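Local coordinates for B- and T-lymphocyte attenuator (Mus musculus, PDB 1XAU), which acts as an inhibitory receptor on lymphocytes, dampening antigen receptor signalling through the phosphatases SHP-1 and SHP-2, and interacts with the herpesvirus entry mediator TNFRSF14, at residues S95-F100 against V104-S109; F32-P37 against V47-H52; S69-R74 against V78-F83; G63-T68 against P85-D90. All blocks are in the same frame, centred on the assembly; numbering follows the deposited sequence.

Contact 1: S95-F100 against V104-S109; sequences SCSTNF and VINSHS. With CD (cadmium ion), chain B.
Ser-107 OG is gripped from two directions: it accepts a nearly straight bond from Cys-96 N at 2.9 Å and donates to His-108 O at 2.8 Å. With chi1 at 63°, the hydroxyl lies between its own backbone N and carbonyl carbon, and from there it reaches the facing strand. This is the antiparallel F-G hairpin of the immunoglobulin fold, and the side chain stands in for a backbone partner where strand 103-114 is interrupted. A water adds a second bridge, donating to Cys-96 O (2.6 Å) and accepting from Ser-107 N and Asn-106 ND2.

Regular pairing resumes toward the hairpin turn. Thr-98 and Ile-105 form a hydrogen-bonded pair, with Thr-98 N to Ile-105 O at 2.9 Å and Ile-105 N to Thr-98 O at 2.8 Å. Their side chains run alongside each other on one face, Thr-98 CG2 lying 3.8 Å from Ile-105 CB, while Thr-98 OG1 is held by Asn-46 O. On the other face Asn-99 OD1 rests against Val-104 CG2.

Cys-96 SG, disulfide-bonded to Cys-36, passes Ser-107 OG at 3.4 Å. Beyond the pairing, His-108 turns away from strand 92-100, and its NE2 binds a cadmium ion at 2.3 Å alongside several waters.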
loop_
_atom_site.group_PDB
_atom_site.type_symbol
_atom_site.label_atom_id
_atom_site.label_comp_id
_atom_site.label_asym_id
_atom_site.label_seq_id
_atom_site.Cartn_x
_atom_site.Cartn_y
_atom_site.Cartn_z
ATOM N N SER A 95 -3.064 3.995 0.760
ATOM C CA SER A 95 -3.740 3.419 -0.441
ATOM C C SER A 95 -2.632 3.254 -1.459
ATOM O O SER A 95 -1.541 3.842 -1.292
ATOM C CB SER A 95 -4.839 4.383 -1.011
ATOM O OG SER A 95 -4.269 5.634 -1.414
ATOM N N CYS A 96 -2.887 2.506 -2.537
ATOM C CA CYS A 96 -1.876 2.347 -3.584
ATOM C C CYS A 96 -2.514 2.888 -4.898
ATOM O O CYS A 96 -3.751 2.963 -5.020
ATOM C CB CYS A 96 -1.394 0.833 -3.671
ATOM S SG CYS A 96 -2.835 -0.325 -3.693
ATOM N N SER A 97 -1.693 3.337 -5.833
ATOM C CA SER A 97 -2.269 3.877 -7.080
ATOM C C SER A 97 -1.279 3.638 -8.186
ATOM O O SER A 97 -0.099 3.333 -7.957
ATOM C CB SER A 97 -2.555 5.394 -7.024
ATOM O OG SER A 97 -1.411 6.054 -6.541
ATOM N N THR A 98 -1.759 3.775 -9.415
ATOM C CA THR A 98 -0.845 3.592 -10.493
ATOM C C THR A 98 -1.387 4.412 -11.664
ATOM O O THR A 98 -2.582 4.599 -11.775
ATOM C CB THR A 98 -0.706 2.085 -10.885
ATOM O OG1 THR A 98 0.240 1.973 -11.970
ATOM C CG2 THR A 98 -2.009 1.519 -11.391
ATOM N N ASN A 99 -0.485 4.925 -12.486
ATOM C CA ASN A 99 -0.832 5.675 -13.709
ATOM C C ASN A 99 -0.405 4.563 -14.665
ATOM O O ASN A 99 0.802 4.247 -14.780
ATOM C CB ASN A 99 0.079 6.909 -13.899
ATOM C CG ASN A 99 -0.007 7.880 -12.747
ATOM O OD1 ASN A 99 -1.040 7.927 -12.030
ATOM N ND2 ASN A 99 1.058 8.697 -12.552
ATOM N N PHE A 100 -1.362 3.903 -15.282
ATOM C CA PHE A 100 -0.962 2.811 -16.164
ATOM C C PHE A 100 -1.770 2.935 -17.432
ATOM O O PHE A 100 -3.005 2.915 -17.372
ATOM C CB PHE A 100 -1.254 1.466 -15.519
ATOM C CG PHE A 100 -0.730 0.296 -16.316
ATOM C CD1 PHE A 100 0.649 0.055 -16.403
ATOM C CD2 PHE A 100 -1.610 -0.581 -16.959
ATOM C CE1 PHE A 100 1.156 -1.047 -17.106
ATOM C CE2 PHE A 100 -1.114 -1.679 -17.664
ATOM C CZ PHE A 100 0.275 -1.910 -17.732
ATOM N N VAL A 104 -5.497 6.950 -14.195
ATOM C CA VAL A 104 -5.095 6.774 -12.812
ATOM C C VAL A 104 -5.959 5.679 -12.230
ATOM O O VAL A 104 -7.201 5.696 -12.378
ATOM C CB VAL A 104 -5.350 8.053 -12.001
ATOM C CG1 VAL A 104 -4.937 7.845 -10.536
ATOM C CG2 VAL A 104 -4.573 9.210 -12.653
ATOM N N ILE A 105 -5.328 4.688 -11.609
ATOM C CA ILE A 105 -6.114 3.663 -11.005
ATOM C C ILE A 105 -5.835 3.801 -9.503
ATOM O O ILE A 105 -4.683 3.958 -9.124
ATOM C CB ILE A 105 -5.690 2.290 -11.518
ATOM C CG1 ILE A 105 -5.932 2.241 -13.048
ATOM C CG2 ILE A 105 -6.446 1.221 -10.759
ATOM C CD1 ILE A 105 -5.344 1.014 -13.711
ATOM N N ASN A 106 -6.863 3.721 -8.675
ATOM C CA ASN A 106 -6.674 3.877 -7.225
ATOM C C ASN A 106 -7.224 2.679 -6.473
ATOM O O ASN A 106 -7.885 1.801 -7.062
ATOM C CB ASN A 106 -7.376 5.142 -6.742
ATOM C CG ASN A 106 -6.656 6.433 -7.194
ATOM O OD1 ASN A 106 -7.215 7.194 -7.944
ATOM N ND2 ASN A 106 -5.431 6.660 -6.737
ATOM N N SER A 107 -6.971 2.627 -5.171
ATOM C CA SER A 107 -7.460 1.501 -4.402
ATOM C C SER A 107 -8.226 2.050 -3.251
ATOM O O SER A 107 -8.200 3.234 -3.002
ATOM C CB SER A 107 -6.321 0.671 -3.745
ATOM O OG SER A 107 -5.589 1.468 -2.788
ATOM N N HIS A 108 -8.844 1.139 -2.514
ATOM C CA HIS A 108 -9.498 1.510 -1.306
ATOM C C HIS A 108 -8.341 1.716 -0.264
ATOM O O HIS A 108 -7.194 1.288 -0.494
ATOM C CB HIS A 108 -10.395 0.354 -0.854
ATOM C CG HIS A 108 -11.646 0.234 -1.680
ATOM N ND1 HIS A 108 -12.483 1.314 -1.849
ATOM C CD2 HIS A 108 -12.150 -0.765 -2.451
ATOM C CE1 HIS A 108 -13.455 0.993 -2.692
ATOM N NE2 HIS A 108 -13.275 -0.258 -3.069
ATOM N N SER A 109 -8.655 2.332 0.876
ATOM C CA SER A 109 -7.624 2.610 1.859
ATOM C C SER A 109 -7.571 1.527 2.943
ATOM O O SER A 109 -8.548 0.775 3.165
ATOM C CB SER A 109 -7.925 3.969 2.548
ATOM O OG SER A 109 -9.193 3.876 3.175
HETATM CD CD CD B . -14.384 -1.650 -4.502
HETATM O O HOH W 1 -5.308 5.005 -4.457
HETATM O O HOH W 2 -15.282 0.577 -5.620
HETATM O O HOH W 3 -16.203 -1.606 -3.294
HETATM O O HOH W 4 -16.192 -3.028 -5.380
HETATM O O HOH W 5 -14.011 -3.202 -3.689
#

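Contact 2: F32-P37 against V47-H52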
loop_
_atom_site.group_PDB
_atom_site.type_symbol
_atom_site.label_atom_id
_atom_site.label_comp_id
_atom_site.label_asym_id
_atom_site.label_seq_id
_atom_site.Cartn_x
_atom_site.Cartn_y
_atom_site.Cartn_z
ATOM N N PHE A 32 6.315 -4.558 10.301
ATOM C CA PHE A 32 4.873 -4.688 9.960
ATOM C C PHE A 32 4.728 -4.424 8.472
ATOM O O PHE A 32 5.561 -3.727 7.884
ATOM C CB PHE A 32 4.084 -3.609 10.709
ATOM C CG PHE A 32 2.542 -3.668 10.497
ATOM C CD1 PHE A 32 1.779 -4.576 11.239
ATOM C CD2 PHE A 32 1.905 -2.797 9.629
ATOM C CE1 PHE A 32 0.342 -4.609 11.105
ATOM C CE2 PHE A 32 0.450 -2.834 9.496
ATOM C CZ PHE A 32 -0.282 -3.741 10.231
ATOM N N LYS A 33 3.716 -4.992 7.824
ATOM C CA LYS A 33 3.551 -4.688 6.432
ATOM C C LYS A 33 2.083 -4.530 6.029
ATOM O O LYS A 33 1.184 -5.047 6.746
ATOM C CB LYS A 33 4.124 -5.802 5.552
ATOM C CG LYS A 33 3.510 -7.228 5.766
ATOM C CD LYS A 33 4.153 -8.282 4.815
ATOM C CE LYS A 33 3.603 -9.695 5.258
ATOM N NZ LYS A 33 3.857 -10.918 4.356
ATOM N N ILE A 34 1.832 -3.754 4.963
ATOM C CA ILE A 34 0.488 -3.717 4.402
ATOM C C ILE A 34 0.615 -4.106 2.942
ATOM O O ILE A 34 1.673 -4.001 2.318
ATOM C CB ILE A 34 -0.210 -2.390 4.567
ATOM C CG1 ILE A 34 0.602 -1.300 3.973
ATOM C CG2 ILE A 34 -0.490 -2.179 6.092
ATOM C CD1 ILE A 34 -0.089 0.114 4.201
ATOM N N GLU A 35 -0.478 -4.617 2.413
ATOM C CA GLU A 35 -0.421 -5.213 1.094
ATOM C C GLU A 35 -1.430 -4.638 0.147
ATOM O O GLU A 35 -2.569 -4.398 0.535
ATOM C CB GLU A 35 -0.774 -6.686 1.256
ATOM C CG GLU A 35 0.215 -7.457 2.140
ATOM C CD GLU A 35 -0.080 -8.934 2.176
ATOM O OE1 GLU A 35 -1.170 -9.419 1.712
ATOM O OE2 GLU A 35 0.808 -9.630 2.667
ATOM N N CYS A 36 -1.041 -4.612 -1.121
ATOM C CA CYS A 36 -1.948 -4.125 -2.181
ATOM C C CYS A 36 -2.003 -5.189 -3.267
ATOM O O CYS A 36 -1.095 -5.256 -4.083
ATOM C CB CYS A 36 -1.372 -2.809 -2.682
ATOM S SG CYS A 36 -1.961 -2.093 -4.249
ATOM N N PRO A 37 -3.001 -6.073 -3.250
ATOM C CA PRO A 37 -3.095 -7.119 -4.302
ATOM C C PRO A 37 -3.285 -6.394 -5.669
ATOM O O PRO A 37 -4.037 -5.414 -5.758
ATOM C CB PRO A 37 -4.346 -7.880 -3.912
ATOM C CG PRO A 37 -4.431 -7.752 -2.488
ATOM C CD PRO A 37 -4.088 -6.268 -2.257
ATOM N N VAL A 47 3.403 0.665 -9.307
ATOM C CA VAL A 47 2.427 1.069 -8.318
ATOM C C VAL A 47 3.106 1.860 -7.219
ATOM O O VAL A 47 4.249 1.530 -6.893
ATOM C CB VAL A 47 1.854 -0.165 -7.676
ATOM C CG1 VAL A 47 0.786 0.231 -6.578
ATOM C CG2 VAL A 47 1.166 -1.040 -8.784
ATOM N N THR A 48 2.425 2.848 -6.670
ATOM C CA THR A 48 3.043 3.621 -5.592
ATOM C C THR A 48 2.130 3.709 -4.378
ATOM O O THR A 48 0.953 3.527 -4.505
ATOM C CB THR A 48 3.445 5.027 -6.064
ATOM O OG1 THR A 48 2.314 5.749 -6.448
ATOM C CG2 THR A 48 4.280 4.946 -7.364
ATOM N N TRP A 49 2.680 3.985 -3.206
ATOM C CA TRP A 49 1.829 4.060 -2.017
ATOM C C TRP A 49 1.584 5.531 -1.740
ATOM O O TRP A 49 2.464 6.388 -1.999
ATOM C CB TRP A 49 2.559 3.459 -0.808
ATOM C CG TRP A 49 2.530 1.945 -0.851
ATOM C CD1 TRP A 49 3.493 1.075 -1.372
ATOM C CD2 TRP A 49 1.464 1.139 -0.410
ATOM N NE1 TRP A 49 3.063 -0.234 -1.237
ATOM C CE2 TRP A 49 1.821 -0.227 -0.651
ATOM C CE3 TRP A 49 0.214 1.431 0.173
ATOM C CZ2 TRP A 49 0.980 -1.285 -0.304
ATOM C CZ3 TRP A 49 -0.621 0.393 0.517
ATOM C CH2 TRP A 49 -0.223 -0.988 0.285
ATOM N N CYS A 50 0.430 5.791 -1.147
ATOM C CA CYS A 50 0.035 7.134 -0.773
ATOM C C CYS A 50 -0.430 7.091 0.679
ATOM O O CYS A 50 -0.889 6.056 1.149
ATOM C CB CYS A 50 -1.177 7.640 -1.564
ATOM S SG CYS A 50 -0.972 7.633 -3.355
ATOM N N LYS A 51 -0.322 8.223 1.382
ATOM C CA LYS A 51 -0.787 8.263 2.757
ATOM C C LYS A 51 -1.602 9.561 2.877
ATOM O O LYS A 51 -1.179 10.594 2.358
ATOM C CB LYS A 51 0.369 8.310 3.742
ATOM C CG LYS A 51 -0.111 8.356 5.217
ATOM C CD LYS A 51 1.093 8.307 6.225
ATOM C CE LYS A 51 0.612 8.359 7.672
ATOM N NZ LYS A 51 1.766 8.402 8.630
ATOM N N HIS A 52 -2.727 9.511 3.543
ATOM C CA HIS A 52 -3.576 10.713 3.673
ATOM C C HIS A 52 -2.990 11.646 4.709
ATOM O O HIS A 52 -2.663 11.161 5.815
ATOM C CB HIS A 52 -4.947 10.296 4.117
ATOM C CG HIS A 52 -6.019 11.307 3.821
ATOM N ND1 HIS A 52 -6.550 12.149 4.795
ATOM C CD2 HIS A 52 -6.652 11.618 2.657
ATOM C CE1 HIS A 52 -7.456 12.939 4.232
ATOM N NE2 HIS A 52 -7.537 12.646 2.935
#
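This is an apolar contact across the interior of the immunoglobulin beta sandwich, joining strand B (32-37) in one sheet to strand C (47-52) in the other. The evidence is the spacing: the strand axes come no closer than 9.8 Å, and no hydrogen bond links the segments, so the gap is bridged mainly by side chains, with the backbone of strand B meeting the rim of the indole.

Trp-49 spans most of it. Its indole enters between Ile-34 and Cys-36, which approach the six-membered ring from opposite sides of its plane. Ile-34 CG1 sits off-centre, 4.3 Å from the centroid of that ring, and Ile-34 CD1 reaches Trp-49 CZ3 at 3.7 Å. A chi1 of 56° places Ile-34 CG1 between the backbone N and carbonyl carbon, bringing the ethyl branch to the indole. On the other side Cys-36 CB touches Trp-49 CH2 at 3.7 Å, while Cys-36 SG lies obliquely, 5.4 Å from the same centroid. Glu-35 C meets the ring edge in plane, 3.8 Å from Trp-49 CH2. Cys-36 SG also touches Val-47 CG1 at 4.3 Å.

A core tryptophan on strand C packed against the intersheet disulfide is a hallmark of immunoglobulin domains; here Cys-36 is bonded to Cys-96. Trp-49 also meets Phe-79, Leu-81 and Leu-60. Strand 32-39 pairs with strand 78-83, and strand 47-52 lies between strands 92-100 and 57-59.

Contact 3: S69-R74 against V78-F83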
loop_
_atom_site.group_PDB
_atom_site.type_symbol
_atom_site.label_atom_id
_atom_site.label_comp_id
_atom_site.label_asym_id
_atom_site.label_seq_id
_atom_site.Cartn_x
_atom_site.Cartn_y
_atom_site.Cartn_z
ATOM N N SER A 69 8.128 -3.986 -1.854
ATOM C CA SER A 69 8.550 -5.216 -2.559
ATOM C C SER A 69 7.313 -5.785 -3.262
ATOM O O SER A 69 6.139 -5.406 -2.996
ATOM C CB SER A 69 9.086 -6.296 -1.598
ATOM O OG SER A 69 8.078 -6.984 -0.877
ATOM N N TRP A 70 7.579 -6.745 -4.144
ATOM C CA TRP A 70 6.500 -7.444 -4.812
ATOM C C TRP A 70 6.549 -8.900 -4.335
ATOM O O TRP A 70 7.620 -9.482 -4.201
ATOM C CB TRP A 70 6.627 -7.361 -6.347
ATOM C CG TRP A 70 6.147 -6.125 -6.899
ATOM C CD1 TRP A 70 6.872 -5.016 -7.148
ATOM C CD2 TRP A 70 4.824 -5.875 -7.378
ATOM N NE1 TRP A 70 6.090 -4.081 -7.791
ATOM C CE2 TRP A 70 4.824 -4.587 -7.940
ATOM C CE3 TRP A 70 3.643 -6.624 -7.397
ATOM C CZ2 TRP A 70 3.686 -4.018 -8.530
ATOM C CZ3 TRP A 70 2.479 -6.045 -7.985
ATOM C CH2 TRP A 70 2.515 -4.772 -8.538
ATOM N N GLU A 71 5.398 -9.484 -4.019
ATOM C CA GLU A 71 5.364 -10.879 -3.625
ATOM C C GLU A 71 4.561 -11.627 -4.689
ATOM O O GLU A 71 3.477 -11.176 -5.098
ATOM C CB GLU A 71 4.686 -11.061 -2.273
ATOM C CG GLU A 71 5.322 -10.324 -1.142
ATOM C CD GLU A 71 4.676 -10.685 0.215
ATOM O OE1 GLU A 71 3.778 -11.580 0.239
ATOM O OE2 GLU A 71 5.066 -10.075 1.259
ATOM N N GLU A 72 5.141 -12.751 -5.143
ATOM C CA GLU A 72 4.543 -13.642 -6.144
ATOM C C GLU A 72 4.206 -14.988 -5.494
ATOM O O GLU A 72 3.668 -15.886 -6.136
ATOM C CB GLU A 72 5.495 -13.838 -7.344
ATOM C CG GLU A 72 5.672 -12.536 -8.181
ATOM C CD GLU A 72 6.923 -11.713 -7.816
ATOM O OE1 GLU A 72 7.487 -11.908 -6.703
ATOM O OE2 GLU A 72 7.339 -10.851 -8.644
ATOM N N ASN A 73 4.524 -15.114 -4.209
ATOM C CA ASN A 73 4.218 -16.336 -3.428
ATOM C C ASN A 73 2.697 -16.431 -3.216
ATOM O O ASN A 73 2.254 -16.948 -2.186
ATOM C CB ASN A 73 4.867 -16.265 -2.037
ATOM C CG ASN A 73 4.299 -15.123 -1.201
ATOM O OD1 ASN A 73 3.394 -14.399 -1.659
ATOM N ND2 ASN A 73 4.807 -14.953 0.020
ATOM N N ARG A 74 1.899 -15.910 -4.158
ATOM C CA ARG A 74 0.442 -15.945 -4.004
ATOM C C ARG A 74 -0.318 -16.144 -5.305
ATOM O O ARG A 74 0.263 -16.240 -6.382
ATOM C CB ARG A 74 -0.065 -14.657 -3.362
ATOM C CG ARG A 74 0.696 -14.238 -2.160
ATOM C CD ARG A 74 -0.001 -13.116 -1.461
ATOM N NE ARG A 74 0.627 -12.885 -0.166
ATOM C CZ ARG A 74 0.704 -11.701 0.436
ATOM N NH1 ARG A 74 0.190 -10.618 -0.128
ATOM N NH2 ARG A 74 1.305 -11.600 1.610
ATOM N N VAL A 78 1.215 -9.303 -5.169
ATOM C CA VAL A 78 0.918 -8.362 -4.124
ATOM C C VAL A 78 2.053 -7.344 -4.016
ATOM O O VAL A 78 3.233 -7.717 -4.010
ATOM C CB VAL A 78 0.779 -9.088 -2.776
ATOM C CG1 VAL A 78 0.464 -8.082 -1.737
ATOM C CG2 VAL A 78 -0.428 -10.117 -2.816
ATOM N N PHE A 79 1.700 -6.073 -4.035
ATOM C CA PHE A 79 2.691 -5.008 -3.843
ATOM C C PHE A 79 2.649 -4.700 -2.350
ATOM O O PHE A 79 1.590 -4.497 -1.799
ATOM C CB PHE A 79 2.305 -3.769 -4.666
ATOM C CG PHE A 79 3.274 -2.706 -4.597
ATOM C CD1 PHE A 79 4.613 -2.953 -4.864
ATOM C CD2 PHE A 79 2.842 -1.389 -4.306
ATOM C CE1 PHE A 79 5.557 -1.889 -4.835
ATOM C CE2 PHE A 79 3.764 -0.302 -4.276
ATOM C CZ PHE A 79 5.125 -0.566 -4.528
ATOM N N VAL A 80 3.794 -4.696 -1.696
ATOM C CA VAL A 80 3.843 -4.575 -0.265
ATOM C C VAL A 80 4.628 -3.380 0.239
ATOM O O VAL A 80 5.646 -3.040 -0.362
ATOM C CB VAL A 80 4.561 -5.847 0.198
ATOM C CG1 VAL A 80 4.528 -5.982 1.683
ATOM C CG2 VAL A 80 3.872 -7.047 -0.499
ATOM N N LEU A 81 4.161 -2.784 1.321
ATOM C CA LEU A 81 4.844 -1.678 2.002
ATOM C C LEU A 81 5.331 -2.276 3.316
ATOM O O LEU A 81 4.526 -2.738 4.155
ATOM C CB LEU A 81 3.866 -0.505 2.210
ATOM C CG LEU A 81 4.513 0.642 3.005
ATOM C CD1 LEU A 81 5.610 1.310 2.093
ATOM C CD2 LEU A 81 3.419 1.660 3.407
ATOM N N HIS A 82 6.638 -2.197 3.568
ATOM C CA HIS A 82 7.237 -2.797 4.787
ATOM C C HIS A 82 7.744 -1.718 5.728
ATOM O O HIS A 82 8.547 -0.871 5.312
ATOM C CB HIS A 82 8.458 -3.593 4.414
ATOM C CG HIS A 82 8.190 -4.696 3.445
ATOM N ND1 HIS A 82 7.940 -5.981 3.846
ATOM C CD2 HIS A 82 8.220 -4.714 2.092
ATOM C CE1 HIS A 82 7.822 -6.755 2.770
ATOM N NE2 HIS A 82 7.992 -6.015 1.697
ATOM N N PHE A 83 7.304 -1.735 6.965
ATOM C CA PHE A 83 7.763 -0.782 7.959
ATOM C C PHE A 83 8.789 -1.559 8.824
ATOM O O PHE A 83 8.440 -2.596 9.461
ATOM C CB PHE A 83 6.606 -0.376 8.887
ATOM C CG PHE A 83 5.462 0.306 8.184
ATOM C CD1 PHE A 83 5.359 1.697 8.260
ATOM C CD2 PHE A 83 4.514 -0.418 7.474
ATOM C CE1 PHE A 83 4.279 2.369 7.615
ATOM C CE2 PHE A 83 3.426 0.248 6.801
ATOM C CZ PHE A 83 3.336 1.664 6.898
#
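Trp-70, with CG anti to its carbonyl carbon (chi1 -81°), and Phe-79, with CG opposite the backbone N (chi1 -176°), bring their rings together on the inward face of the D-E hairpin. Phe-79 CB stands over the face of the Trp-70 six-membered ring, 3.9 Å from its centroid and almost on the normal. The phenyl then leans across the five-membered ring, Phe-79 CD1 lying 3.5 Å from Trp-70 NE1. Planes inclined at 41° make the ring pair oblique, so it is neither a parallel stack nor a T-shaped one.

The two residues form a non-hydrogen-bonded antiparallel pair, flanked by two hydrogen-bonded ones. Ser-69 and Val-80 exchange bonds, the shorter being Val-80 N to Ser-69 O at 2.8 Å. Glu-71 and Val-78 do the same, with Glu-71 N to Val-78 O at 2.8 Å.

On the outward face, Ser-69 OG meets His-82 NE2 at 2.8 Å, in the imidazole plane at its edge; either could be the donor. Val-80 CG1 lies 3.4 Å above one face of that imidazole, and Val-80 CG2 touches Glu-71 CG at 3.6 Å.

Strand 66-71 is outermost in this sheet, and strand 78-83 lies between it and strand 32-39. On the inner side, Phe-79 meets Trp-49 of strand 47-52, in the opposing sheet.

Contact 4: G63-T68 against P85-D90; sequences GPQLYT and PIHLSD
Gln-65 and His-87 meet at about a right angle, the end of the glutamine coming up to the edge of the imidazole. Amide and ring planes differ by 34°, and Gln-65 OE1 lies near the ring plane, 2.9 Å from His-87 CE1. The same oxygen is 3.1 Å from His-87 NE2, but the angle is too poor for a hydrogen bond. Gln-65 gets there with its chain extended beyond CG (chi2 -173°), and the side chain passes obliquely by Pro-85, with Gln-65 NE2 3.7 Å from Pro-85 CD.

Polar linkage between the segments runs through water. One water lies between Gln-65 NE2, from which it accepts, and His-87 NE2. A second donates both to Gln-65 O at 2.6 Å and to Pro-85 O at 2.7 Å, so it ties the backbones together. That proline follows a cis peptide bond, and its O sits above one face of the His-87 ring.

Asp-90 holds the backbone of His-87 more firmly than its ring: Asp-90 OD2 accepts from His-87 N at 2.6 Å through its anti lone pair, but only weakly from His-87 ND1 at 3.1 Å. Asp-90 N returns a bond to His-87 O at 2.9 Å, closing the 3-10 turn.

Asp-90 O accepts the hydroxyl of Tyr-94, four residues on: the tyrosine corner characteristic of the E-F loop in Greek-key immunoglobulin domains, with its DxGxYxC sequence.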
loop_
_atom_site.group_PDB
_atom_site.type_symbol
_atom_site.label_atom_id
_atom_site.label_comp_id
_atom_site.label_asym_id
_atom_site.label_seq_id
_atom_site.Cartn_x
_atom_site.Cartn_y
_atom_site.Cartn_z
ATOM N N GLY A 63 12.314 5.239 2.788
ATOM C CA GLY A 63 13.634 5.601 3.313
ATOM C C GLY A 63 14.269 4.462 4.056
ATOM O O GLY A 63 13.918 3.331 3.753
ATOM N N PRO A 64 15.172 4.721 5.018
ATOM C CA PRO A 64 15.810 3.576 5.717
ATOM C C PRO A 64 14.954 2.633 6.516
ATOM O O PRO A 64 15.383 1.542 6.808
ATOM C CB PRO A 64 16.911 4.249 6.573
ATOM C CG PRO A 64 16.222 5.483 7.086
ATOM C CD PRO A 64 15.399 5.991 5.775
ATOM N N GLN A 65 13.746 3.018 6.842
ATOM C CA GLN A 65 12.873 2.153 7.634
ATOM C C GLN A 65 11.527 1.912 6.935
ATOM O O GLN A 65 10.576 1.521 7.599
ATOM C CB GLN A 65 12.666 2.861 8.969
ATOM C CG GLN A 65 14.002 3.023 9.711
ATOM C CD GLN A 65 13.774 3.578 11.115
ATOM O OE1 GLN A 65 13.018 4.525 11.288
ATOM N NE2 GLN A 65 14.430 2.988 12.109
ATOM N N LEU A 66 11.447 2.150 5.630
ATOM C CA LEU A 66 10.152 2.002 4.927
ATOM C C LEU A 66 10.537 1.665 3.492
ATOM O O LEU A 66 11.224 2.503 2.814
ATOM C CB LEU A 66 9.398 3.320 4.885
ATOM C CG LEU A 66 7.942 3.241 4.468
ATOM C CD1 LEU A 66 7.209 2.283 5.338
ATOM C CD2 LEU A 66 7.307 4.715 4.533
ATOM N N TYR A 67 10.099 0.508 2.997
ATOM C CA TYR A 67 10.495 0.103 1.649
ATOM C C TYR A 67 9.410 -0.752 1.054
ATOM O O TYR A 67 8.494 -1.168 1.758
ATOM C CB TYR A 67 11.875 -0.637 1.646
ATOM C CG TYR A 67 11.836 -1.960 2.386
ATOM C CD1 TYR A 67 11.569 -3.144 1.686
ATOM C CD2 TYR A 67 12.109 -2.044 3.746
ATOM C CE1 TYR A 67 11.576 -4.369 2.314
ATOM C CE2 TYR A 67 12.135 -3.313 4.418
ATOM C CZ TYR A 67 11.867 -4.449 3.706
ATOM O OH TYR A 67 11.825 -5.680 4.388
ATOM N N THR A 68 9.531 -1.057 -0.248
ATOM C CA THR A 68 8.484 -1.818 -0.906
ATOM C C THR A 68 9.029 -3.068 -1.552
ATOM O O THR A 68 10.281 -3.238 -1.741
ATOM C CB THR A 68 7.772 -0.985 -2.005
ATOM O OG1 THR A 68 8.700 -0.670 -3.054
ATOM C CG2 THR A 68 7.230 0.388 -1.455
ATOM N N PRO A 85 11.323 -0.474 11.665
ATOM C CA PRO A 85 10.070 -1.036 12.192
ATOM C C PRO A 85 9.012 0.030 12.033
ATOM O O PRO A 85 9.324 1.135 11.590
ATOM C CB PRO A 85 10.377 -1.197 13.687
ATOM C CG PRO A 85 11.191 0.017 13.985
ATOM C CD PRO A 85 12.085 0.224 12.719
ATOM N N ILE A 86 7.793 -0.266 12.470
ATOM C CA ILE A 86 6.728 0.694 12.452
ATOM C C ILE A 86 6.782 1.619 13.690
ATOM O O ILE A 86 7.317 1.226 14.761
ATOM C CB ILE A 86 5.361 0.007 12.344
ATOM C CG1 ILE A 86 4.343 1.112 12.014
ATOM C CG2 ILE A 86 5.000 -0.714 13.665
ATOM C CD1 ILE A 86 3.128 0.471 11.407
ATOM N N HIS A 87 6.363 2.865 13.514
ATOM C CA HIS A 87 6.427 3.825 14.617
ATOM C C HIS A 87 5.079 4.437 14.889
ATOM O O HIS A 87 4.160 4.380 14.050
ATOM C CB HIS A 87 7.374 5.002 14.286
ATOM C CG HIS A 87 8.694 4.608 13.705
ATOM N ND1 HIS A 87 8.975 4.705 12.348
ATOM C CD2 HIS A 87 9.815 4.119 14.289
ATOM C CE1 HIS A 87 10.212 4.277 12.130
ATOM N NE2 HIS A 87 10.738 3.921 13.292
ATOM N N LEU A 88 4.921 5.086 16.055
ATOM C CA LEU A 88 3.640 5.753 16.297
ATOM C C LEU A 88 3.262 6.716 15.196
ATOM O O LEU A 88 2.058 6.810 14.833
ATOM C CB LEU A 88 3.630 6.550 17.658
ATOM C CG LEU A 88 3.665 5.620 18.878
ATOM C CD1 LEU A 88 4.150 6.445 20.171
ATOM C CD2 LEU A 88 2.240 5.028 19.114
ATOM N N SER A 89 4.234 7.437 14.655
ATOM C CA SER A 89 3.962 8.412 13.610
ATOM C C SER A 89 3.420 7.780 12.298
ATOM O O SER A 89 2.979 8.512 11.369
ATOM C CB SER A 89 5.228 9.214 13.255
ATOM O OG SER A 89 6.256 8.319 12.922
ATOM N N ASP A 90 3.521 6.446 12.186
ATOM C CA ASP A 90 3.013 5.723 11.016
ATOM C C ASP A 90 1.518 5.495 11.052
ATOM O O ASP A 90 0.964 4.982 10.096
ATOM C CB ASP A 90 3.794 4.375 10.839
ATOM C CG ASP A 90 5.293 4.631 10.522
ATOM O OD1 ASP A 90 5.582 5.475 9.591
ATOM O OD2 ASP A 90 6.197 4.049 11.194
HETATM O O HOH W 6 8.842 2.565 9.295
HETATM O O HOH W 7 13.551 3.874 14.912
#

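Overall arrangement
From the N terminus, contact 2 comes first: it closes the loop between strands 32-39 and 47-52 and spans the two sheets. Residues 63-68 then open contact 4, which closes only at 85-90; contact 3, the hairpin of strands 66-71 and 78-83, falls wholly within that span and shares strand 66-71 with it. Contact 1 follows in series as the last hairpin, and no two contacts cross. Contacts 1 and 2 meet at the Cys-36–Cys-96 disulfide, and contacts 2 and 3 through the pairing of strands 32-39 and 78-83. Contacts 1 and 4 lie on opposite sides of the domain centre, about 21 Å apart between centres.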